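Local coordinates for protein type II restriction enzyme NgoMIV (Neisseria gonorrhoeae, PDB 1FIU) that recognises the double-stranded DNA sequence 5'-GCCGGC-3' as a homotetramer and cleaves it after the first G, using magnesium ions, at residues K14-G19 and N67-I72; N20-N25 and V30-G35. All coordinates share one frame; numbering follows the deposited sequence.

Contact 1: residues K14-G19 and N67-I72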
loop_
_atom_site.group_PDB
_atom_site.type_symbol
_atom_site.label_atom_id
_atom_site.label_comp_id
_atom_site.label_asym_id
_atom_site.label_seq_id
_atom_site.Cartn_x
_atom_site.Cartn_y
_atom_site.Cartn_z
ATOM N N LYS I 14 4.498 38.362 7.968
ATOM C CA LYS I 14 4.121 39.428 8.888
ATOM C C LYS I 14 3.080 38.980 9.907
ATOM O O LYS I 14 3.124 39.391 11.063
ATOM C CB LYS I 14 3.625 40.649 8.110
ATOM C CG LYS I 14 3.404 41.887 8.958
ATOM C CD LYS I 14 3.095 43.096 8.078
ATOM C CE LYS I 14 2.918 44.368 8.908
ATOM N NZ LYS I 14 1.679 44.340 9.743
ATOM N N LYS I 15 2.136 38.134 9.500
ATOM C CA LYS I 15 1.146 37.649 10.445
ATOM C C LYS I 15 1.804 36.777 11.515
ATOM O O LYS I 15 1.415 36.796 12.690
ATOM C CB LYS I 15 0.069 36.844 9.711
ATOM C CG LYS I 15 -0.764 37.686 8.757
ATOM C CD LYS I 15 -1.847 36.818 8.093
ATOM C CE LYS I 15 -2.726 37.637 7.156
ATOM N NZ LYS I 15 -3.698 36.748 6.430
ATOM N N LEU I 16 2.800 35.996 11.101
ATOM C CA LEU I 16 3.499 35.146 12.046
ATOM C C LEU I 16 4.274 36.036 13.025
ATOM O O LEU I 16 4.363 35.715 14.198
ATOM C CB LEU I 16 4.465 34.197 11.316
ATOM C CG LEU I 16 3.814 33.104 10.449
ATOM C CD1 LEU I 16 4.900 32.333 9.721
ATOM C CD2 LEU I 16 2.972 32.171 11.311
ATOM N N LEU I 17 4.832 37.140 12.535
ATOM C CA LEU I 17 5.571 38.038 13.424
ATOM C C LEU I 17 4.625 38.812 14.338
ATOM O O LEU I 17 4.803 38.837 15.558
ATOM C CB LEU I 17 6.418 39.037 12.617
ATOM C CG LEU I 17 7.507 38.438 11.739
ATOM C CD1 LEU I 17 8.276 39.569 11.038
ATOM C CD2 LEU I 17 8.442 37.608 12.599
ATOM N N ASP I 18 3.608 39.435 13.750
ATOM C CA ASP I 18 2.676 40.233 14.540
ATOM C C ASP I 18 1.966 39.438 15.635
ATOM O O ASP I 18 1.653 39.980 16.693
ATOM C CB ASP I 18 1.643 40.920 13.625
ATOM C CG ASP I 18 2.251 42.016 12.743
ATOM O OD1 ASP I 18 3.461 42.329 12.846
ATOM O OD2 ASP I 18 1.496 42.581 11.922
ATOM N N GLY I 19 1.712 38.154 15.400
ATOM C CA GLY I 19 1.045 37.349 16.404
ATOM C C GLY I 19 2.016 36.735 17.400
ATOM O O GLY I 19 1.623 35.986 18.294
ATOM N N ASN I 67 -2.151 25.856 16.206
ATOM C CA ASN I 67 -3.413 26.376 15.661
ATOM C C ASN I 67 -3.243 27.653 14.827
ATOM O O ASN I 67 -3.824 27.797 13.739
ATOM C CB ASN I 67 -4.388 26.627 16.821
ATOM C CG ASN I 67 -5.698 27.233 16.360
ATOM O OD1 ASN I 67 -5.992 28.392 16.662
ATOM N ND2 ASN I 67 -6.483 26.458 15.619
ATOM N N ALA I 68 -2.436 28.590 15.323
ATOM C CA ALA I 68 -2.228 29.841 14.615
ATOM C C ALA I 68 -1.535 29.620 13.285
ATOM O O ALA I 68 -1.849 30.284 12.300
ATOM C CB ALA I 68 -1.422 30.836 15.499
ATOM N N PHE I 69 -0.601 28.671 13.239
ATOM C CA PHE I 69 0.121 28.397 12.000
ATOM C C PHE I 69 -0.872 27.852 10.964
ATOM O O PHE I 69 -0.800 28.208 9.793
ATOM C CB PHE I 69 1.277 27.395 12.256
ATOM C CG PHE I 69 2.163 27.149 11.047
ATOM C CD1 PHE I 69 2.821 28.204 10.404
ATOM C CD2 PHE I 69 2.346 25.845 10.564
ATOM C CE1 PHE I 69 3.643 27.977 9.310
ATOM C CE2 PHE I 69 3.183 25.608 9.455
ATOM C CZ PHE I 69 3.831 26.677 8.829
ATOM N N GLU I 70 -1.797 26.997 11.402
ATOM C CA GLU I 70 -2.789 26.459 10.481
ATOM C C GLU I 70 -3.625 27.607 9.920
ATOM O O GLU I 70 -3.857 27.696 8.721
ATOM C CB GLU I 70 -3.742 25.478 11.179
ATOM C CG GLU I 70 -3.139 24.141 11.568
ATOM C CD GLU I 70 -4.120 23.246 12.312
ATOM O OE1 GLU I 70 -5.305 23.635 12.450
ATOM O OE2 GLU I 70 -3.709 22.145 12.751
ATOM N N ALA I 71 -4.093 28.481 10.808
ATOM C CA ALA I 71 -4.943 29.585 10.371
ATOM C C ALA I 71 -4.247 30.518 9.376
ATOM O O ALA I 71 -4.809 30.883 8.346
ATOM C CB ALA I 71 -5.430 30.381 11.589
ATOM N N ILE I 72 -3.007 30.895 9.684
ATOM C CA ILE I 72 -2.250 31.787 8.819
ATOM C C ILE I 72 -1.919 31.119 7.473
ATOM O O ILE I 72 -1.949 31.771 6.432
ATOM C CB ILE I 72 -1.000 32.274 9.576
ATOM C CG1 ILE I 72 -1.485 33.183 10.720
ATOM C CG2 ILE I 72 -0.061 33.001 8.652
ATOM C CD1 ILE I 72 -0.424 33.550 11.765
HETATM O O HOH W 1 -1.244 34.598 5.517
#
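Ile72 reaches across from its helix with its CD1 methyl and overlaps both Leu16 and the backbone of Lys15. Its CG1 branch lies beside the backbone N (chi1 -68°) and then runs extended, which carries CD1 to 3.7 Å from Leu16 CD2. The same methyl rests 3.8 Å from Lys15 O, while Lys15 CB meets both the CD1 and CG2 methyls of Ile72, at 3.9 and 4.0 Å. Leu16 CD2 also approaches Phe69 CD1, at 4.1 Å; the methyl comes in at the ring edge, near the ring plane. Trp188 meets this ring edge-to-face, and Cys186, which binds magnesium, touches the phenylalanine as well. No direct hydrogen bond links the segments. One water joins them instead: it donates to Ile72 O at 3.1 Å and receives only a weak bond from Lys15 NZ, whose stronger partner is Glu75 in a salt bridge. The segment axes stay 10.5 Å apart at an angle of 151°, and just 221 Å² is buried, which fits two helices that meet through a few apolar side-chain ends. This is near-antiparallel apolar helix packing, here setting helix 4-18 against helix 62-81, whose Phe69 borders the metal site of a nuclease of the PDDEXK clan.

Contact 2: residues N20-N25 and V30-G35. With nucleotides of chain D.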
loop_
_atom_site.group_PDB
_atom_site.type_symbol
_atom_site.label_atom_id
_atom_site.label_comp_id
_atom_site.label_asym_id
_atom_site.label_seq_id
_atom_site.Cartn_x
_atom_site.Cartn_y
_atom_site.Cartn_z
ATOM N N ASN I 20 3.297 37.066 17.243
ATOM C CA ASN I 20 4.354 36.525 18.103
ATOM C C ASN I 20 4.477 35.000 17.966
ATOM O O ASN I 20 4.963 34.328 18.884
ATOM C CB ASN I 20 4.107 36.906 19.573
ATOM C CG ASN I 20 4.299 38.390 19.832
ATOM O OD1 ASN I 20 4.042 38.878 20.930
ATOM N ND2 ASN I 20 4.750 39.112 18.823
ATOM N N ILE I 21 4.017 34.461 16.831
ATOM C CA ILE I 21 4.103 33.019 16.581
ATOM C C ILE I 21 5.584 32.746 16.362
ATOM O O ILE I 21 6.144 31.798 16.918
ATOM C CB ILE I 21 3.315 32.603 15.324
ATOM C CG1 ILE I 21 1.844 33.078 15.438
ATOM C CG2 ILE I 21 3.427 31.095 15.134
ATOM C CD1 ILE I 21 1.212 32.830 16.787
ATOM N N LEU I 22 6.196 33.590 15.532
ATOM C CA LEU I 22 7.635 33.541 15.267
ATOM C C LEU I 22 8.233 34.741 16.016
ATOM O O LEU I 22 7.941 35.893 15.684
ATOM C CB LEU I 22 7.954 33.695 13.774
ATOM C CG LEU I 22 9.470 33.654 13.477
ATOM C CD1 LEU I 22 10.037 32.262 13.819
ATOM C CD2 LEU I 22 9.729 33.968 12.021
ATOM N N ALA I 23 9.053 34.472 17.028
ATOM C CA ALA I 23 9.672 35.561 17.802
ATOM C C ALA I 23 10.883 34.988 18.518
ATOM O O ALA I 23 11.235 33.824 18.308
ATOM C CB ALA I 23 8.683 36.127 18.802
ATOM N N THR I 24 11.520 35.801 19.355
ATOM C CA THR I 24 12.721 35.364 20.075
ATOM C C THR I 24 12.471 35.554 21.562
ATOM O O THR I 24 11.902 36.575 21.952
ATOM C CB THR I 24 13.942 36.229 19.654
ATOM O OG1 THR I 24 14.123 36.160 18.232
ATOM C CG2 THR I 24 15.199 35.762 20.340
ATOM N N ASN I 25 12.851 34.583 22.401
ATOM C CA ASN I 25 12.623 34.795 23.831
ATOM C C ASN I 25 13.810 35.527 24.459
ATOM O O ASN I 25 14.784 35.852 23.767
ATOM C CB ASN I 25 12.306 33.488 24.590
ATOM C CG ASN I 25 13.482 32.529 24.700
ATOM O OD1 ASN I 25 14.625 32.865 24.422
ATOM N ND2 ASN I 25 13.187 31.315 25.139
ATOM N N VAL I 30 14.846 31.345 19.126
ATOM C CA VAL I 30 13.741 31.670 18.223
ATOM C C VAL I 30 12.679 30.581 18.398
ATOM O O VAL I 30 13.002 29.407 18.597
ATOM C CB VAL I 30 14.256 31.804 16.782
ATOM C CG1 VAL I 30 13.096 32.014 15.800
ATOM C CG2 VAL I 30 15.192 33.012 16.733
ATOM N N SER I 31 11.411 30.984 18.344
ATOM C CA SER I 31 10.294 30.095 18.633
ATOM C C SER I 31 10.038 28.856 17.788
ATOM O O SER I 31 9.188 28.043 18.156
ATOM C CB SER I 31 9.003 30.902 18.733
ATOM O OG SER I 31 8.752 31.526 17.502
ATOM N N ASN I 32 10.729 28.702 16.661
ATOM C CA ASN I 32 10.542 27.463 15.908
ATOM C C ASN I 32 11.819 26.617 16.022
ATOM O O ASN I 32 11.960 25.583 15.366
ATOM C CB ASN I 32 10.158 27.728 14.432
ATOM C CG ASN I 32 11.198 28.499 13.684
ATOM O OD1 ASN I 32 11.941 29.295 14.268
ATOM N ND2 ASN I 32 11.266 28.287 12.370
ATOM N N ALA I 33 12.747 27.060 16.880
ATOM C CA ALA I 33 13.995 26.320 17.090
ATOM C C ALA I 33 13.893 25.308 18.228
ATOM O O ALA I 33 13.005 25.375 19.066
ATOM C CB ALA I 33 15.143 27.301 17.409
ATOM N N ASP I 34 14.824 24.357 18.228
ATOM C CA ASP I 34 14.936 23.365 19.283
ATOM C C ASP I 34 16.219 23.867 19.966
ATOM O O ASP I 34 17.308 23.657 19.448
ATOM C CB ASP I 34 15.159 21.968 18.674
ATOM C CG ASP I 34 15.514 20.916 19.720
ATOM O OD1 ASP I 34 15.645 21.273 20.913
ATOM O OD2 ASP I 34 15.679 19.738 19.347
ATOM N N GLY I 35 16.084 24.543 21.111
ATOM C CA GLY I 35 17.248 25.098 21.797
ATOM C C GLY I 35 18.379 24.168 22.207
ATOM O O GLY I 35 19.478 24.618 22.534
ATOM P P DC D 5 13.862 20.530 29.582
ATOM O OP1 DC D 5 13.520 20.430 31.008
ATOM O OP2 DC D 5 14.744 21.606 29.099
ATOM O "O5'" DC D 5 14.542 19.178 29.102
ATOM C "C5'" DC D 5 13.993 17.919 29.456
ATOM C "C4'" DC D 5 14.801 16.813 28.820
ATOM O "O4'" DC D 5 14.489 16.717 27.412
ATOM C "C3'" DC D 5 16.320 17.014 28.900
ATOM O "O3'" DC D 5 16.925 15.784 29.306
ATOM C "C2'" DC D 5 16.729 17.309 27.470
ATOM C "C1'" DC D 5 15.697 16.503 26.699
ATOM N N1 DC D 5 15.473 16.889 25.305
ATOM C C2 DC D 5 15.149 15.875 24.365
ATOM O O2 DC D 5 15.076 14.700 24.752
ATOM N N3 DC D 5 14.926 16.218 23.077
ATOM C C4 DC D 5 14.995 17.508 22.704
ATOM N N4 DC D 5 14.749 17.808 21.420
ATOM C C5 DC D 5 15.320 18.550 23.634
ATOM C C6 DC D 5 15.556 18.194 24.906
#
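Ser31 OG sits within the backbone of residues 21-23 and is gripped twice: it donates to Ile21 O at 2.7 Å and accepts from Ala23 N at 3.0 Å. With chi1 at 62°, the hydroxyl lies between its own backbone N and carbonyl carbon, a setting that turns it to the facing chain. Its bond to Ile21 O arrives bent, with a C=O...donor angle of 128°, and tilted from the carbonyl plane. By contrast, Ser31 N meets Ala23 O nearly head-on at 2.8 Å (163° at the oxygen). Ala23 O also receives a CA-H...O contact from Val30 CA; three hydrogen bonds and this weaker contact join the two loop segments, and the serine hydroxyl is satisfied in both roles.

Around this polar centre the packing is close. Leu22 CD1 touches both Val30 CG1, 3.7 Å away, and Asn32 OD1; the amide nitrogen of Asn32 instead bonds to Ala221 O. The other valine methyl, CG2, lies 3.6 Å from Thr24 OG1. Here the contact is looser: Ser31 is buried, whereas Thr24 is partly exposed. The backbone pairing amounts to a single antiparallel bridge, Thr24 with Val30, to which the Ser31 N to Ala23 O bond belongs.

Beyond the type I turn from Val30 to Ala33, the chain leaves residues 20-25, and Asp34 faces the DNA. Asp34 OD2 accepts a bond from N4 of cytosine DC5 of chain D at 3.0 Å, and the same oxygen forms a salt bridge with Arg227. A loop closed by a serine hydroxyl and one beta bridge thus leads to a carboxylate that bonds to a cytosine amino group, consistent with a part in sequence recognition by this restriction enzyme.

In the fold
From the N terminus, helix 4-18 ends within the first segment of contact 1, and the chain passes directly from Gly19 into contact 2 through a Schellman motif at Asn20. Contact 2 closes a short loop, with four residues between its segments, before helix 38-50. The chain then returns along helix 62-81 to complete contact 1, so contact 2 is nested inside the larger loop. Their centres are 13 Å apart, and they meet directly: Leu16 O probably accepts from both Ile21 N and Leu22 N, and Ala68 CB packs on Ile21 CD1 at 3.5 Å. Together they tie two helices, one bordering the metal site, to a loop that contacts a DNA base.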